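Local coordinates for protein endonuclease NucS (Thermococcus kodakarensis KOD1, PDB 5GKE) that is a DNA-binding mismatch restriction endonuclease with a bound magnesium ion, and probably cleaves single-stranded ends of branched DNA, at residues H40-A45 with K100-L105; R182-L187 with A214-S219; L31-R36 with E110-V115. The protein carries 1 engineered substitution. All coordinates share one frame; numbering follows the deposited sequence.

In the fold
Interactions 1 and 3 belong to one antiparallel sheet of the N-terminal PH-like domain: both use strand 30-42, with interaction 1 nested inside the loop that interaction 3 closes, and their centres lie about 23 Å apart. Interaction 2 sits in the C-terminal nuclease domain, its centre about 36 Å from that of interaction 1 and 44 Å from that of interaction 3. Interactions 1 and 2 both hold DNA, and they meet across the dimer, where the backbone O of R44 in one subunit accepts from the guanidinium of R182 in the other. The A185 side chain is about 10 Å from magnesium. Interaction 3 has its nearest atom about 15 Å from the DNA.

Interaction 1 (H40-A45 with K100-L105); sequences HYDGRA and KPRETL. With nucleotides of chain D.
E103 OE1 gathers three donors: Y41 OH at 2.6 Å, R44 N at 3.1 Å and R44 NE at 2.9 Å, the last a salt bridge from above the carboxylate plane. E103 OE2 accepts N2 of DG8 of chain D at 2.9 Å and also pairs with R98. Arginine suits position 44, its guanidinium having hydrogens to spare: R44 NH2 reaches DG8 N3 at 2.9 Å and a phosphate oxygen of DG10 of chain D, whose second oxygen takes R44 NH1. With CG anti to the backbone N (chi1 159°), the Y41 ring sets out beside the carbonyl carbon, and its face meets the guanine of DG8. An alanine in place of Y41 would probably leave that base without its flat support and E103 OE1 short of one donor. At G43 a side chain would run into E103 OE1, so glycine lets the carboxylate close in. Outward, D42 and T104 form a hydrogen-bonded antiparallel pair, while L105 CD1 packs on Y41 CB at 3.7 Å. Such a grip on the face and minor-groove edge of one guanine, at the ends of two antiparallel strands of a PH-like domain, is consistent with a base-recognition pocket.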
loop_
_atom_site.group_PDB
_atom_site.type_symbol
_atom_site.label_atom_id
_atom_site.label_comp_id
_atom_site.label_asym_id
_atom_site.label_seq_id
_atom_site.Cartn_x
_atom_site.Cartn_y
_atom_site.Cartn_z
ATOM N N HIS A 40 8.857 -17.791 -7.037
ATOM C CA HIS A 40 8.544 -18.586 -5.861
ATOM C C HIS A 40 8.798 -17.694 -4.656
ATOM O O HIS A 40 9.880 -17.123 -4.525
ATOM C CB HIS A 40 9.382 -19.867 -5.836
ATOM C CG HIS A 40 9.551 -20.498 -7.187
ATOM N ND1 HIS A 40 8.555 -21.229 -7.794
ATOM C CD2 HIS A 40 10.593 -20.479 -8.056
ATOM C CE1 HIS A 40 8.977 -21.642 -8.979
ATOM N NE2 HIS A 40 10.208 -21.199 -9.162
ATOM N N TYR A 41 7.780 -17.509 -3.817
ATOM C CA TYR A 41 7.921 -16.631 -2.655
ATOM C C TYR A 41 7.556 -17.358 -1.353
ATOM O O TYR A 41 6.525 -18.016 -1.256
ATOM C CB TYR A 41 7.066 -15.352 -2.825
ATOM C CG TYR A 41 6.762 -14.684 -1.505
ATOM C CD1 TYR A 41 7.765 -14.047 -0.779
ATOM C CD2 TYR A 41 5.481 -14.731 -0.962
ATOM C CE1 TYR A 41 7.502 -13.473 0.451
ATOM C CE2 TYR A 41 5.203 -14.159 0.265
ATOM C CZ TYR A 41 6.214 -13.536 0.974
ATOM O OH TYR A 41 5.923 -12.958 2.195
ATOM N N ASP A 42 8.427 -17.257 -0.361
ATOM C CA ASP A 42 8.147 -17.840 0.944
ATOM C C ASP A 42 8.651 -16.957 2.074
ATOM O O ASP A 42 9.847 -16.644 2.153
ATOM C CB ASP A 42 8.763 -19.233 1.053
ATOM C CG ASP A 42 8.218 -20.024 2.249
ATOM O OD1 ASP A 42 7.120 -19.687 2.759
ATOM O OD2 ASP A 42 8.891 -20.984 2.673
ATOM N N GLY A 43 7.762 -16.650 3.010
ATOM C CA GLY A 43 7.958 -15.531 3.914
ATOM C C GLY A 43 6.712 -15.364 4.758
ATOM O O GLY A 43 6.099 -16.346 5.168
ATOM N N ARG A 44 6.382 -14.119 5.071
ATOM C CA ARG A 44 5.157 -13.792 5.778
ATOM C C ARG A 44 3.957 -14.576 5.235
ATOM O O ARG A 44 3.117 -15.092 5.993
ATOM C CB ARG A 44 4.908 -12.284 5.681
ATOM C CG ARG A 44 5.865 -11.464 6.530
ATOM C CD ARG A 44 5.682 -9.988 6.295
ATOM N NE ARG A 44 6.117 -9.633 4.952
ATOM C CZ ARG A 44 6.114 -8.396 4.462
ATOM N NH1 ARG A 44 5.697 -7.380 5.208
ATOM N NH2 ARG A 44 6.528 -8.177 3.222
ATOM N N ALA A 45 3.904 -14.695 3.919
ATOM C CA ALA A 45 2.967 -15.589 3.268
ATOM C C ALA A 45 3.738 -16.468 2.268
ATOM O O ALA A 45 4.960 -16.577 2.359
ATOM C CB ALA A 45 1.864 -14.825 2.604
ATOM N N LYS A 100 14.375 -10.976 9.405
ATOM C CA LYS A 100 13.404 -10.280 10.269
ATOM C C LYS A 100 12.351 -9.455 9.504
ATOM O O LYS A 100 12.468 -8.237 9.376
ATOM C CB LYS A 100 14.108 -9.394 11.301
ATOM C CG LYS A 100 13.256 -9.203 12.568
ATOM C CD LYS A 100 14.054 -8.685 13.754
ATOM C CE LYS A 100 13.146 -8.423 14.948
ATOM N NZ LYS A 100 12.420 -7.129 14.782
ATOM N N PRO A 101 11.330 -10.130 8.969
ATOM C CA PRO A 101 11.207 -11.574 9.160
ATOM C C PRO A 101 11.948 -12.321 8.083
ATOM O O PRO A 101 12.429 -11.698 7.134
ATOM C CB PRO A 101 9.706 -11.821 9.043
ATOM C CG PRO A 101 9.222 -10.730 8.140
ATOM C CD PRO A 101 10.132 -9.536 8.357
ATOM N N ARG A 102 12.010 -13.638 8.209
ATOM C CA ARG A 102 12.679 -14.425 7.206
ATOM C C ARG A 102 11.788 -14.515 5.983
ATOM O O ARG A 102 10.657 -14.994 6.062
ATOM C CB ARG A 102 13.025 -15.818 7.723
ATOM C CG ARG A 102 14.259 -16.402 7.018
ATOM C CD ARG A 102 14.113 -17.900 6.680
ATOM N NE ARG A 102 12.798 -18.323 6.160
ATOM C CZ ARG A 102 12.402 -18.249 4.883
ATOM N NH1 ARG A 102 13.192 -17.730 3.952
ATOM N NH2 ARG A 102 11.197 -18.688 4.531
ATOM N N GLU A 103 12.311 -14.042 4.858
ATOM C CA GLU A 103 11.609 -14.111 3.589
ATOM C C GLU A 103 12.580 -14.392 2.446
ATOM O O GLU A 103 13.638 -13.769 2.362
ATOM C CB GLU A 103 10.862 -12.805 3.327
ATOM C CG GLU A 103 9.815 -12.462 4.375
ATOM C CD GLU A 103 8.844 -11.394 3.906
ATOM O OE1 GLU A 103 7.666 -11.738 3.644
ATOM O OE2 GLU A 103 9.262 -10.215 3.808
ATOM N N THR A 104 12.219 -15.318 1.563
ATOM C CA THR A 104 12.968 -15.516 0.332
ATOM C C THR A 104 12.067 -15.341 -0.884
ATOM O O THR A 104 10.917 -15.782 -0.890
ATOM C CB THR A 104 13.642 -16.902 0.265
ATOM O OG1 THR A 104 12.695 -17.920 0.598
ATOM C CG2 THR A 104 14.793 -16.972 1.222
ATOM N N LEU A 105 12.605 -14.674 -1.902
ATOM C CA LEU A 105 11.911 -14.466 -3.160
ATOM C C LEU A 105 12.715 -15.077 -4.306
ATOM O O LEU A 105 13.749 -14.583 -4.646
ATOM C CB LEU A 105 11.701 -12.960 -3.390
ATOM C CG LEU A 105 10.918 -12.550 -4.633
ATOM C CD1 LEU A 105 9.596 -13.292 -4.652
ATOM C CD2 LEU A 105 10.687 -11.051 -4.658
ATOM P P DG D 8 -0.898 -9.916 0.271
ATOM O OP1 DG D 8 -0.374 -9.422 -1.029
ATOM O OP2 DG D 8 -2.084 -10.806 0.272
ATOM O "O5'" DG D 8 0.298 -10.668 1.007
ATOM C "C5'" DG D 8 0.118 -11.207 2.300
ATOM C "C4'" DG D 8 1.342 -10.961 3.153
ATOM O "O4'" DG D 8 2.491 -11.535 2.498
ATOM C "C3'" DG D 8 1.682 -9.489 3.382
ATOM O "O3'" DG D 8 2.247 -9.311 4.660
ATOM C "C2'" DG D 8 2.697 -9.191 2.288
ATOM C "C1'" DG D 8 3.428 -10.519 2.177
ATOM N N9 DG D 8 3.927 -10.762 0.834
ATOM C C8 DG D 8 3.188 -11.137 -0.260
ATOM N N7 DG D 8 3.894 -11.261 -1.343
ATOM C C5 DG D 8 5.185 -10.941 -0.942
ATOM C C6 DG D 8 6.380 -10.902 -1.689
ATOM O O6 DG D 8 6.537 -11.147 -2.892
ATOM N N1 DG D 8 7.467 -10.527 -0.905
ATOM C C2 DG D 8 7.405 -10.227 0.439
ATOM N N2 DG D 8 8.562 -9.894 1.024
ATOM N N3 DG D 8 6.288 -10.258 1.152
ATOM C C4 DG D 8 5.219 -10.622 0.395
ATOM P P DG D 10 5.389 -4.419 3.023
ATOM O OP1 DG D 10 6.334 -5.333 2.332
ATOM O OP2 DG D 10 5.323 -4.390 4.501
ATOM O "O5'" DG D 10 5.608 -2.900 2.573
ATOM C "C5'" DG D 10 5.661 -2.564 1.197
ATOM C "C4'" DG D 10 5.587 -1.061 1.011
ATOM O "O4'" DG D 10 4.424 -0.540 1.693
ATOM C "C3'" DG D 10 6.767 -0.267 1.556
ATOM O "O3'" DG D 10 6.949 0.888 0.758
ATOM C "C2'" DG D 10 6.304 0.099 2.962
ATOM C "C1'" DG D 10 4.821 0.341 2.730
ATOM N N9 DG D 10 3.984 0.065 3.892
ATOM C C8 DG D 10 3.817 -1.143 4.533
ATOM N N7 DG D 10 2.983 -1.087 5.540
ATOM C C5 DG D 10 2.573 0.240 5.561
ATOM C C6 DG D 10 1.675 0.905 6.423
ATOM O O6 DG D 10 1.040 0.441 7.376
ATOM N N1 DG D 10 1.546 2.250 6.093
ATOM C C2 DG D 10 2.207 2.874 5.059
ATOM N N2 DG D 10 1.959 4.181 4.891
ATOM N N3 DG D 10 3.046 2.261 4.243
ATOM C C4 DG D 10 3.180 0.956 4.548
ATOM P P DT D 9 1.449 -8.475 5.765
ATOM O OP1 DT D 9 2.402 -8.180 6.864
ATOM O OP2 DT D 9 0.181 -9.198 6.000
ATOM O "O5'" DT D 9 1.062 -7.114 5.025
ATOM C "C5'" DT D 9 2.057 -6.143 4.771
ATOM C "C4'" DT D 9 1.904 -5.541 3.384
ATOM O "O4'" DT D 9 0.555 -5.066 3.202
ATOM C "C3'" DT D 9 2.810 -4.351 3.135
ATOM O "O3'" DT D 9 3.945 -4.781 2.453
ATOM C "C2'" DT D 9 1.980 -3.418 2.273
ATOM C "C1'" DT D 9 0.551 -3.767 2.649
ATOM N N1 DT D 9 -0.097 -2.831 3.629
ATOM C C2 DT D 9 -0.149 -1.474 3.358
ATOM O O2 DT D 9 0.329 -0.966 2.369
ATOM N N3 DT D 9 -0.788 -0.725 4.302
ATOM C C4 DT D 9 -1.389 -1.176 5.460
ATOM O O4 DT D 9 -1.951 -0.416 6.242
ATOM C C5 DT D 9 -1.317 -2.601 5.685
ATOM C C7 DT D 9 -1.936 -3.202 6.923
ATOM C C6 DT D 9 -0.688 -3.355 4.765
#

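Interaction 2 (R182-L187 with A214-S219). With nucleotides of chain D; nucleotides of chain C.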
loop_
_atom_site.group_PDB
_atom_site.type_symbol
_atom_site.label_atom_id
_atom_site.label_comp_id
_atom_site.label_asym_id
_atom_site.label_seq_id
_atom_site.Cartn_x
_atom_site.Cartn_y
_atom_site.Cartn_z
ATOM N N ARG A 182 -7.887 13.254 5.518
ATOM C CA ARG A 182 -7.658 14.061 4.314
ATOM C C ARG A 182 -8.663 13.722 3.223
ATOM O O ARG A 182 -8.820 14.450 2.258
ATOM C CB ARG A 182 -6.222 13.865 3.780
ATOM C CG ARG A 182 -5.888 12.459 3.274
ATOM C CD ARG A 182 -4.578 12.450 2.469
ATOM N NE ARG A 182 -4.564 13.579 1.548
ATOM C CZ ARG A 182 -5.217 13.598 0.391
ATOM N NH1 ARG A 182 -5.896 12.538 -0.011
ATOM N NH2 ARG A 182 -5.182 14.675 -0.366
ATOM N N ARG A 183 -9.340 12.596 3.382
ATOM C CA ARG A 183 -10.295 12.162 2.390
ATOM C C ARG A 183 -11.572 11.753 3.110
ATOM O O ARG A 183 -11.630 11.793 4.344
ATOM C CB ARG A 183 -9.715 11.012 1.555
ATOM C CG ARG A 183 -9.436 9.746 2.342
ATOM C CD ARG A 183 -8.833 8.646 1.485
ATOM N NE ARG A 183 -9.187 7.320 2.005
ATOM C CZ ARG A 183 -8.792 6.163 1.475
ATOM N NH1 ARG A 183 -8.016 6.150 0.401
ATOM N NH2 ARG A 183 -9.178 5.012 2.019
ATOM N N ARG A 184 -12.583 11.349 2.343
ATOM C CA ARG A 184 -13.868 10.987 2.906
ATOM C C ARG A 184 -13.702 9.992 4.059
ATOM O O ARG A 184 -13.005 8.990 3.945
ATOM C CB ARG A 184 -14.770 10.403 1.828
ATOM C CG ARG A 184 -15.894 9.545 2.376
ATOM C CD ARG A 184 -16.849 9.161 1.287
ATOM N NE ARG A 184 -17.628 10.311 0.880
ATOM C CZ ARG A 184 -18.944 10.289 0.748
ATOM N NH1 ARG A 184 -19.607 9.165 0.988
ATOM N NH2 ARG A 184 -19.592 11.385 0.386
ATOM N N ALA A 185 -14.333 10.298 5.181
ATOM C CA ALA A 185 -14.119 9.523 6.385
ATOM C C ALA A 185 -14.976 8.268 6.413
ATOM O O ALA A 185 -16.174 8.290 6.113
ATOM C CB ALA A 185 -14.380 10.375 7.601
ATOM N N GLU A 186 -14.339 7.177 6.801
ATOM C CA GLU A 186 -14.963 5.864 6.832
ATOM C C GLU A 186 -15.180 5.374 8.271
ATOM O O GLU A 186 -14.808 6.055 9.228
ATOM C CB GLU A 186 -14.089 4.871 6.068
ATOM C CG GLU A 186 -13.853 5.254 4.619
ATOM C CD GLU A 186 -12.724 4.456 3.960
ATOM O OE1 GLU A 186 -12.710 3.208 4.080
ATOM O OE2 GLU A 186 -11.850 5.085 3.322
ATOM N N LEU A 187 -15.761 4.189 8.414
ATOM C CA LEU A 187 -16.069 3.626 9.733
ATOM C C LEU A 187 -14.842 3.540 10.616
ATOM O O LEU A 187 -14.894 3.851 11.803
ATOM C CB LEU A 187 -16.685 2.230 9.599
ATOM C CG LEU A 187 -18.178 2.185 9.321
ATOM C CD1 LEU A 187 -18.609 0.747 9.109
ATOM C CD2 LEU A 187 -18.890 2.791 10.524
ATOM N N ALA A 214 -13.120 16.048 8.420
ATOM C CA ALA A 214 -12.810 15.492 7.116
ATOM C C ALA A 214 -13.579 16.270 6.053
ATOM O O ALA A 214 -14.392 17.124 6.384
ATOM C CB ALA A 214 -13.171 14.011 7.086
ATOM N N PRO A 215 -13.313 16.002 4.773
ATOM C CA PRO A 215 -14.141 16.669 3.754
ATOM C C PRO A 215 -15.571 16.109 3.639
ATOM O O PRO A 215 -16.434 16.798 3.109
ATOM C CB PRO A 215 -13.349 16.448 2.457
ATOM C CG PRO A 215 -12.335 15.397 2.762
ATOM C CD PRO A 215 -12.054 15.476 4.217
ATOM N N SER A 216 -15.808 14.899 4.142
ATOM C CA SER A 216 -17.114 14.236 4.056
ATOM C C SER A 216 -17.060 12.880 4.765
ATOM O O SER A 216 -15.987 12.445 5.185
ATOM C CB SER A 216 -17.541 14.033 2.598
ATOM O OG SER A 216 -16.637 13.168 1.929
ATOM N N LEU A 217 -18.214 12.217 4.866
ATOM C CA LEU A 217 -18.357 10.906 5.516
ATOM C C LEU A 217 -19.046 9.865 4.650
ATOM O O LEU A 217 -19.905 10.203 3.838
ATOM C CB LEU A 217 -19.189 11.026 6.786
ATOM C CG LEU A 217 -18.879 12.189 7.689
ATOM C CD1 LEU A 217 -19.818 12.157 8.873
ATOM C CD2 LEU A 217 -17.452 11.987 8.106
ATOM N N THR A 218 -18.717 8.597 4.859
ATOM C CA THR A 218 -19.522 7.533 4.279
ATOM C C THR A 218 -20.816 7.394 5.060
ATOM O O THR A 218 -20.928 7.892 6.186
ATOM C CB THR A 218 -18.801 6.194 4.270
ATOM O OG1 THR A 218 -18.560 5.766 5.620
ATOM C CG2 THR A 218 -17.491 6.321 3.527
ATOM N N SER A 219 -21.797 6.735 4.452
ATOM C CA SER A 219 -23.065 6.471 5.114
ATOM C C SER A 219 -22.882 5.886 6.520
ATOM O O SER A 219 -23.457 6.377 7.499
ATOM C CB SER A 219 -23.897 5.515 4.265
ATOM O OG SER A 219 -23.109 4.400 3.870
ATOM P P DA D 3 -20.082 6.064 0.476
ATOM O OP1 DA D 3 -20.986 6.732 1.434
ATOM O OP2 DA D 3 -18.686 6.531 0.305
ATOM O "O5'" DA D 3 -20.059 4.531 0.874
ATOM C "C5'" DA D 3 -21.229 3.929 1.340
ATOM C "C4'" DA D 3 -20.951 2.507 1.776
ATOM O "O4'" DA D 3 -20.282 1.796 0.704
ATOM C "C3'" DA D 3 -20.042 2.369 3.001
ATOM O "O3'" DA D 3 -20.518 1.298 3.804
ATOM C "C2'" DA D 3 -18.681 2.041 2.373
ATOM C "C1'" DA D 3 -19.130 1.162 1.218
ATOM N N9 DA D 3 -18.165 1.014 0.127
ATOM C C8 DA D 3 -17.586 2.008 -0.617
ATOM N N7 DA D 3 -16.781 1.565 -1.559
ATOM C C5 DA D 3 -16.844 0.187 -1.426
ATOM C C6 DA D 3 -16.223 -0.867 -2.132
ATOM N N6 DA D 3 -15.374 -0.676 -3.145
ATOM N N1 DA D 3 -16.504 -2.131 -1.747
ATOM C C2 DA D 3 -17.356 -2.322 -0.726
ATOM N N3 DA D 3 -18.004 -1.413 0.006
ATOM C C4 DA D 3 -17.698 -0.168 -0.398
ATOM P P DG C 9 -5.126 8.960 -0.579
ATOM O OP1 DG C 9 -6.542 8.705 -0.928
ATOM O OP2 DG C 9 -4.775 9.987 0.421
ATOM O "O5'" DG C 9 -4.491 7.569 -0.131
ATOM C "C5'" DG C 9 -4.749 6.402 -0.893
ATOM C "C4'" DG C 9 -3.453 5.748 -1.345
ATOM O "O4'" DG C 9 -2.717 5.272 -0.194
ATOM C "C3'" DG C 9 -3.642 4.559 -2.285
ATOM O "O3'" DG C 9 -3.185 4.904 -3.590
ATOM C "C2'" DG C 9 -2.802 3.434 -1.687
ATOM C "C1'" DG C 9 -2.566 3.875 -0.251
ATOM N N9 DG C 9 -3.449 3.260 0.741
ATOM C C8 DG C 9 -4.366 3.903 1.546
ATOM N N7 DG C 9 -4.985 3.100 2.379
ATOM C C5 DG C 9 -4.436 1.846 2.116
ATOM C C6 DG C 9 -4.715 0.582 2.701
ATOM O O6 DG C 9 -5.531 0.304 3.606
ATOM N N1 DG C 9 -3.944 -0.422 2.134
ATOM C C2 DG C 9 -3.017 -0.239 1.132
ATOM N N2 DG C 9 -2.363 -1.339 0.723
ATOM N N3 DG C 9 -2.745 0.936 0.572
ATOM C C4 DG C 9 -3.490 1.930 1.107
ATOM P P DC D 4 -20.330 1.322 5.396
ATOM O OP1 DC D 4 -21.551 0.738 6.013
ATOM O OP2 DC D 4 -19.903 2.699 5.741
ATOM O "O5'" DC D 4 -19.118 0.311 5.639
ATOM C "C5'" DC D 4 -19.323 -1.068 5.455
ATOM C "C4'" DC D 4 -18.021 -1.797 5.152
ATOM O "O4'" DC D 4 -17.507 -1.401 3.868
ATOM C "C3'" DC D 4 -16.867 -1.557 6.127
ATOM O "O3'" DC D 4 -16.852 -2.597 7.101
ATOM C "C2'" DC D 4 -15.603 -1.595 5.226
ATOM C "C1'" DC D 4 -16.178 -1.841 3.818
ATOM N N1 DC D 4 -15.476 -1.117 2.718
ATOM C C2 DC D 4 -14.838 -1.852 1.711
ATOM O O2 DC D 4 -14.862 -3.092 1.768
ATOM N N3 DC D 4 -14.210 -1.182 0.696
ATOM C C4 DC D 4 -14.210 0.158 0.684
ATOM N N4 DC D 4 -13.588 0.783 -0.328
ATOM C C5 DC D 4 -14.864 0.920 1.704
ATOM C C6 DC D 4 -15.479 0.245 2.690
#
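R184 NE donates to S216 OG at 3.2 Å, the oxygen tilted from the guanidinium plane. L217 O stands over one face of the guanidinium, toward its rim, while R184 NH1 comes within 2.8 Å of OP1 of DA3 of chain D; a long cationic chain suits this reach from backbone to phosphate. S219 N also donates to DA3 OP1, at 3.1 Å. Toward the other DNA strand, R183 NH1 bonds to DG9 OP1 of chain C at 3.2 Å, and a salt bridge from R183 NH2 to E186 OE2 at 3.0 Å would help to steady that guanidinium. Behind this first shell the two loops are tied by a single backbone bridge, A185 N to S216 O at 2.7 Å and T218 N to A185 O at 2.9 Å. The small A185 methyl is consistent with this close approach, and touches L217 CD2 at 3.5 Å and the A214 methyl. T218 is the N-cap of helix 219-227, and chi1 of 64° puts OG1 where it accepts from A221 N. The contact joins the loop leaving strand 175-180, which carries the magnesium ligand E179, to the loop leaving the parallel strand 208-214, just where helices 187-204 and 219-227 begin.

Interaction 3 (L31-R36 with E110-V115)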
loop_
_atom_site.group_PDB
_atom_site.type_symbol
_atom_site.label_atom_id
_atom_site.label_comp_id
_atom_site.label_asym_id
_atom_site.label_seq_id
_atom_site.Cartn_x
_atom_site.Cartn_y
_atom_site.Cartn_z
ATOM N N LEU A 31 18.986 -2.209 -11.516
ATOM C CA LEU A 31 18.929 -3.339 -12.404
ATOM C C LEU A 31 17.523 -3.445 -12.934
ATOM O O LEU A 31 16.557 -3.382 -12.168
ATOM C CB LEU A 31 19.343 -4.621 -11.690
ATOM C CG LEU A 31 19.529 -5.834 -12.593
ATOM C CD1 LEU A 31 20.695 -5.584 -13.510
ATOM C CD2 LEU A 31 19.756 -7.069 -11.739
ATOM N N THR A 32 17.406 -3.576 -14.253
ATOM C CA THR A 32 16.122 -3.846 -14.866
ATOM C C THR A 32 16.260 -5.028 -15.804
ATOM O O THR A 32 17.179 -5.080 -16.609
ATOM C CB THR A 32 15.572 -2.625 -15.631
ATOM O OG1 THR A 32 15.426 -1.529 -14.728
ATOM C CG2 THR A 32 14.216 -2.931 -16.229
ATOM N N ILE A 33 15.333 -5.969 -15.687
ATOM C CA ILE A 33 15.326 -7.170 -16.503
ATOM C C ILE A 33 13.946 -7.420 -17.108
ATOM O O ILE A 33 12.934 -7.370 -16.408
ATOM C CB ILE A 33 15.754 -8.391 -15.660
ATOM C CG1 ILE A 33 17.233 -8.269 -15.273
ATOM C CG2 ILE A 33 15.460 -9.697 -16.383
ATOM C CD1 ILE A 33 17.684 -9.330 -14.296
ATOM N N PHE A 34 13.899 -7.651 -18.416
ATOM C CA PHE A 34 12.693 -8.164 -19.055
ATOM C C PHE A 34 12.931 -9.648 -19.277
ATOM O O PHE A 34 13.930 -10.025 -19.877
ATOM C CB PHE A 34 12.392 -7.473 -20.392
ATOM C CG PHE A 34 12.330 -5.961 -20.330
ATOM C CD1 PHE A 34 12.555 -5.209 -21.474
ATOM C CD2 PHE A 34 12.011 -5.294 -19.164
ATOM C CE1 PHE A 34 12.490 -3.824 -21.443
ATOM C CE2 PHE A 34 11.934 -3.908 -19.126
ATOM C CZ PHE A 34 12.181 -3.173 -20.267
ATOM N N ALA A 35 12.039 -10.500 -18.792
ATOM C CA ALA A 35 12.303 -11.924 -18.866
ATOM C C ALA A 35 11.044 -12.759 -18.823
ATOM O O ALA A 35 10.030 -12.328 -18.293
ATOM C CB ALA A 35 13.227 -12.341 -17.724
ATOM N N ARG A 36 11.125 -13.968 -19.366
ATOM C CA ARG A 36 10.147 -14.982 -19.051
ATOM C C ARG A 36 10.611 -15.643 -17.767
ATOM O O ARG A 36 11.766 -16.055 -17.651
ATOM C CB ARG A 36 10.002 -16.010 -20.170
ATOM C CG ARG A 36 8.670 -16.729 -20.132
ATOM C CD ARG A 36 8.741 -18.093 -20.774
ATOM N NE ARG A 36 9.632 -18.069 -21.922
ATOM C CZ ARG A 36 10.592 -18.963 -22.132
ATOM N NH1 ARG A 36 10.770 -19.964 -21.274
ATOM N NH2 ARG A 36 11.367 -18.855 -23.202
ATOM N N GLU A 110 13.896 -17.934 -17.116
ATOM C CA GLU A 110 13.846 -18.952 -18.155
ATOM C C GLU A 110 14.405 -18.438 -19.473
ATOM O O GLU A 110 15.117 -19.154 -20.164
ATOM C CB GLU A 110 12.420 -19.441 -18.345
ATOM C CG GLU A 110 11.861 -20.090 -17.107
ATOM C CD GLU A 110 10.424 -20.508 -17.273
ATOM O OE1 GLU A 110 9.610 -19.672 -17.736
ATOM O OE2 GLU A 110 10.119 -21.679 -16.946
ATOM N N GLU A 111 14.033 -17.216 -19.838
ATOM C CA GLU A 111 14.660 -16.519 -20.954
ATOM C C GLU A 111 14.809 -15.033 -20.672
ATOM O O GLU A 111 13.829 -14.334 -20.463
ATOM C CB GLU A 111 13.846 -16.730 -22.226
ATOM C CG GLU A 111 14.428 -16.063 -23.454
ATOM C CD GLU A 111 13.679 -16.453 -24.714
ATOM O OE1 GLU A 111 12.711 -17.244 -24.607
ATOM O OE2 GLU A 111 14.054 -15.973 -25.809
ATOM N N VAL A 112 16.022 -14.521 -20.704
ATOM C CA VAL A 112 16.172 -13.107 -20.425
ATOM C C VAL A 112 16.185 -12.311 -21.733
ATOM O O VAL A 112 17.129 -12.398 -22.507
ATOM C CB VAL A 112 17.453 -12.842 -19.615
ATOM C CG1 VAL A 112 17.676 -11.344 -19.440
ATOM C CG2 VAL A 112 17.387 -13.571 -18.262
ATOM N N TYR A 113 15.137 -11.533 -21.975
ATOM C CA TYR A 113 15.041 -10.753 -23.211
ATOM C C TYR A 113 15.909 -9.509 -23.157
ATOM O O TYR A 113 16.453 -9.062 -24.163
ATOM C CB TYR A 113 13.603 -10.329 -23.489
ATOM C CG TYR A 113 12.576 -11.430 -23.416
ATOM C CD1 TYR A 113 12.568 -12.467 -24.347
ATOM C CD2 TYR A 113 11.584 -11.418 -22.435
ATOM C CE1 TYR A 113 11.615 -13.478 -24.289
ATOM C CE2 TYR A 113 10.629 -12.423 -22.376
ATOM C CZ TYR A 113 10.648 -13.445 -23.305
ATOM O OH TYR A 113 9.704 -14.439 -23.249
ATOM N N MET A 114 16.003 -8.914 -21.984
ATOM C CA MET A 114 16.869 -7.760 -21.829
ATOM C C MET A 114 17.375 -7.676 -20.397
ATOM O O MET A 114 16.672 -8.058 -19.461
ATOM C CB MET A 114 16.129 -6.475 -22.216
ATOM C CG MET A 114 17.031 -5.259 -22.322
ATOM S SD MET A 114 16.115 -3.707 -22.263
ATOM C CE MET A 114 15.989 -3.518 -20.475
ATOM N N VAL A 115 18.597 -7.186 -20.240
ATOM C CA VAL A 115 19.123 -6.815 -18.936
ATOM C C VAL A 115 19.745 -5.435 -19.074
ATOM O O VAL A 115 20.340 -5.113 -20.094
ATOM C CB VAL A 115 20.158 -7.840 -18.407
ATOM C CG1 VAL A 115 21.235 -8.108 -19.439
ATOM C CG2 VAL A 115 20.781 -7.348 -17.122
#
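M114 lays its terminal methyl over one face of the F34 ring, CE standing 3.9 Å from the ring centroid and 20° off the normal, a CH-pi contact. The sulfur comes in obliquely, making this a Met-aromatic pair as well. The two side chains run side by side and point the same way; a bend at chi3 (84°) turns the M114 methyl back over the ring, a shape that a flexible thioether takes up easily. F34 also stacks with F118 of the second subunit, so the flat ring serves the dimer too. The sheet's other face carries branched aliphatic groups: V115 CG2 is the bump between L31 CD1, at 4.0 Å, and I33 CG1, at 4.1 Å. V112 CG1 fits against I33 CG2 beside it, and the small A35 is consistent with the close approach of the strands there. Helix 14-27 covers this apolar face through L17 and L20.

The pairing of strands 30-42 and 111-118, part of the PH-like domain's sheet, is broken by two classic beta bulges. In one, Y113 and M114 both face F34, whose O accepts Y113 N at 2.9 Å and M114 N at 3.2 Å. In the other, E110 and E111 both face R36. The bulge at Y113 swings its ring alongside the neighbouring strand, CE2 coming 3.4 Å from R36 N and OH lying against R36 CB; the hydroxyl bonds to D53. R36 lies alongside these groups: E111 CB lies over a face of its guanidinium, and NH2 meets E111 OE1 in a salt bridge whose short, bent geometry is doubtful in detail. E110, crossing R36 at about a right angle, adds a long salt bridge from OE1 to R36 NH1, although the same oxygen is also hydrogen-bonded to S51.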